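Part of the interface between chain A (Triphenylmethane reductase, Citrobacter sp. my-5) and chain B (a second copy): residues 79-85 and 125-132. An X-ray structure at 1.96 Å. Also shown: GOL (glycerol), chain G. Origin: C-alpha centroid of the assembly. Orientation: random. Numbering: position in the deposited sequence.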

# COMPACT_ATOMS: atom_id res chain seq x y z
N ASP A 79 -11.78 1.71 11.36
CA ASP A 79 -12.10 1.61 9.94
C ASP A 79 -10.77 1.57 9.17
O ASP A 79 -10.08 2.57 9.04
CB ASP A 79 -12.96 2.82 9.55
CG ASP A 79 -13.37 2.84 8.09
OD1 ASP A 79 -12.82 2.09 7.23
OD2 ASP A 79 -14.27 3.66 7.79
N ASN A 80 -10.42 0.38 8.70
CA ASN A 80 -9.17 0.15 7.97
C ASN A 80 -9.06 0.95 6.68
O ASN A 80 -7.99 1.42 6.35
CB ASN A 80 -9.01 -1.33 7.67
CG ASN A 80 -8.77 -2.16 8.93
OD1 ASN A 80 -8.20 -1.66 9.90
ND2 ASN A 80 -9.19 -3.41 8.91
N THR A 81 -10.16 1.09 5.95
CA THR A 81 -10.12 1.85 4.70
C THR A 81 -9.92 3.34 4.95
O THR A 81 -9.20 4.01 4.21
CB THR A 81 -11.35 1.57 3.86
OG1 THR A 81 -11.44 0.15 3.65
CG2 THR A 81 -11.29 2.30 2.50
N LEU A 82 -10.58 3.88 5.98
CA LEU A 82 -10.31 5.25 6.41
C LEU A 82 -8.88 5.43 6.86
O LEU A 82 -8.25 6.44 6.55
CB LEU A 82 -11.27 5.68 7.54
CG LEU A 82 -10.87 7.00 8.23
CD1 LEU A 82 -10.95 8.16 7.22
CD2 LEU A 82 -11.80 7.26 9.44
N LEU A 83 -8.36 4.47 7.62
CA LEU A 83 -6.98 4.53 8.08
C LEU A 83 -5.94 4.67 6.93
O LEU A 83 -4.95 5.36 7.08
CB LEU A 83 -6.68 3.30 8.94
CG LEU A 83 -5.47 3.38 9.84
CD1 LEU A 83 -5.58 4.62 10.75
CD2 LEU A 83 -5.39 2.11 10.65
N ILE A 84 -6.19 4.01 5.81
CA ILE A 84 -5.33 4.14 4.61
C ILE A 84 -5.27 5.59 4.12
O ILE A 84 -4.17 6.13 3.87
CB ILE A 84 -5.78 3.15 3.52
CG1 ILE A 84 -5.42 1.73 4.01
CG2 ILE A 84 -5.23 3.54 2.11
CD1 ILE A 84 -5.05 0.77 2.98
N VAL A 85 -6.44 6.22 3.99
CA VAL A 85 -6.54 7.65 3.64
C VAL A 85 -5.78 8.51 4.64
O VAL A 85 -5.02 9.38 4.24
CB VAL A 85 -8.03 8.18 3.54
CG1 VAL A 85 -8.06 9.64 3.10
CG2 VAL A 85 -8.82 7.36 2.54
N GLU B 125 -3.25 -1.75 -4.40
CA GLU B 125 -3.75 -3.12 -4.23
C GLU B 125 -4.06 -3.45 -2.75
O GLU B 125 -5.13 -3.97 -2.45
CB GLU B 125 -2.76 -4.15 -4.79
CG GLU B 125 -2.82 -4.30 -6.33
CD GLU B 125 -1.93 -5.41 -6.87
OE1 GLU B 125 -1.48 -6.30 -6.08
OE2 GLU B 125 -1.69 -5.40 -8.11
N TYR B 126 -3.12 -3.15 -1.85
CA TYR B 126 -3.37 -3.34 -0.42
C TYR B 126 -4.52 -2.51 0.11
O TYR B 126 -5.28 -3.00 0.96
CB TYR B 126 -2.10 -3.11 0.41
CG TYR B 126 -1.18 -4.28 0.37
CD1 TYR B 126 -1.55 -5.49 0.97
CD2 TYR B 126 0.04 -4.20 -0.27
CE1 TYR B 126 -0.71 -6.60 0.93
CE2 TYR B 126 0.90 -5.30 -0.30
CZ TYR B 126 0.50 -6.49 0.30
OH TYR B 126 1.33 -7.58 0.28
N ALA B 127 -4.68 -1.28 -0.38
CA ALA B 127 -5.85 -0.47 -0.05
C ALA B 127 -7.16 -1.15 -0.45
O ALA B 127 -8.10 -1.22 0.34
CB ALA B 127 -5.75 0.94 -0.68
N ILE B 128 -7.22 -1.66 -1.68
CA ILE B 128 -8.42 -2.37 -2.15
C ILE B 128 -8.71 -3.62 -1.32
O ILE B 128 -9.88 -3.94 -1.04
CB ILE B 128 -8.30 -2.72 -3.66
CG1 ILE B 128 -8.39 -1.44 -4.49
CG2 ILE B 128 -9.37 -3.78 -4.07
CD1 ILE B 128 -7.84 -1.54 -5.97
N ARG B 129 -7.65 -4.33 -0.92
CA ARG B 129 -7.82 -5.49 -0.03
C ARG B 129 -8.52 -5.15 1.30
O ARG B 129 -9.34 -5.93 1.77
CB ARG B 129 -6.51 -6.25 0.19
CG ARG B 129 -5.96 -6.92 -1.08
CD ARG B 129 -4.62 -7.60 -0.81
NE ARG B 129 -4.03 -8.22 -1.99
CZ ARG B 129 -4.30 -9.46 -2.42
NH1 ARG B 129 -5.19 -10.21 -1.77
NH2 ARG B 129 -3.69 -9.94 -3.50
N THR B 130 -8.23 -3.97 1.88
CA THR B 130 -8.89 -3.53 3.14
C THR B 130 -10.40 -3.35 3.04
O THR B 130 -11.10 -3.32 4.06
CB THR B 130 -8.29 -2.22 3.71
OG1 THR B 130 -8.78 -1.08 2.97
CG2 THR B 130 -6.79 -2.28 3.68
N THR B 131 -10.91 -3.20 1.82
CA THR B 131 -12.34 -2.99 1.65
C THR B 131 -13.17 -4.27 1.71
O THR B 131 -14.38 -4.19 1.87
CB THR B 131 -12.66 -2.31 0.33
OG1 THR B 131 -12.42 -3.23 -0.73
CG2 THR B 131 -11.85 -1.04 0.15
N ASN B 132 -12.55 -5.43 1.51
CA ASN B 132 -13.31 -6.68 1.38
C ASN B 132 -14.22 -6.75 0.13
O ASN B 132 -15.03 -7.68 0.01
CB ASN B 132 -14.15 -6.94 2.65
CG ASN B 132 -13.28 -7.08 3.90
OD1 ASN B 132 -12.20 -7.68 3.84
ND2 ASN B 132 -13.74 -6.53 5.03
C1 GOL G . -13.39 -1.64 8.08
O1 GOL G . -12.22 -1.75 8.87
C2 GOL G . -13.15 -2.14 6.66
O2 GOL G . -12.36 -1.22 5.94
C3 GOL G . -14.49 -2.30 5.97
O3 GOL G . -14.35 -1.88 4.64
O HOH W 1 -10.44 -4.51 6.22

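Two copies of triphenylmethane reductase meet here through the first turns of a helix in chain A (80-85) and the last turns of a helix in chain B that begins before Glu B125. The helices run nearly antiparallel, with 151° between their N-to-C directions and axes 9.1 Å apart at closest approach, so Thr A81 lies beside Thr B130 (CA to CA 5.7 Å) and Ile A84 beside Ala B127 (CA to CA 6.6 Å). The two stretches together bury 257 Å².

Ile A84 supplies the chain A side of the apolar packing. Its CA-to-CB bond points toward chain B, and chi1 is m (-70°), a common choice for a beta-branched residue in a helix. Chi2, at -147°, lies between wells. In this conformation CD1 reaches the surface of the partner helix, 3.4 Å from Ala B127 CA and 3.7 Å from Ala B127 CB, and also 3.6 Å from the methyl CG2 of Thr B130. The small side chain of Ala B127 leaves its own CA within reach of that methyl group, and the Ile A84 tip rests between residues one helical turn apart.

Thr B130, whose CA-to-CB bond also points toward the other chain, buries 64 Å². Its p rotamer (chi1 78°) turns OG1 back along its own helix, where it donates to Ala B127 O at 2.7 Å. With its proton committed there, OG1 can still offer a lone pair across the interface, and Thr A81 OG1 lies 3.0 Å from Thr B130 OG1. The same rotamer leaves CG2 of Thr B130 facing Ile A84, so one side chain serves both the polar and the apolar parts of the contact. Thr B131 repeats the p rotamer (chi1 70°) and the backward bond, its OG1 donating to Ile B128 O at 2.7 Å; its methyl CG2 packs 3.7 Å from Thr A81 OG1.

Thr A81 is m (chi1 -56°), which brings OG1 between Thr B130 OG1 and the glycerol, whose O2 is 2.8 Å from Thr A81 OG1. Both oxygens are within reach of the one hydroxyl proton, and the geometry does not choose between them. The glycerol, probably from the crystallisation liquor, bridges the chains: Asn A80 N donates to its O1 at 2.8 Å, Thr A81 N donates to its O2 at 3.2 Å, and O2 donates to Thr B130 O at 3.1 Å. Water 1 makes a second bridge, accepting from Asn A80 ND2 (3.2 Å) and donating to the same carbonyl, Thr B130 O (2.6 Å). Asn A80 is m (chi1 -69°), and its CB lies 4.1 Å from Thr B130 CB.

Asp A79 touches nothing in the chain B stretch but caps the chain A helix. Its t rotamer (chi1 -180°) carries OD1 over the first turn, where it accepts from Leu A82 N at 3.1 Å, nearly linearly (172°), and weakly from Thr A81 N, also at 3.1 Å but bent to 121°.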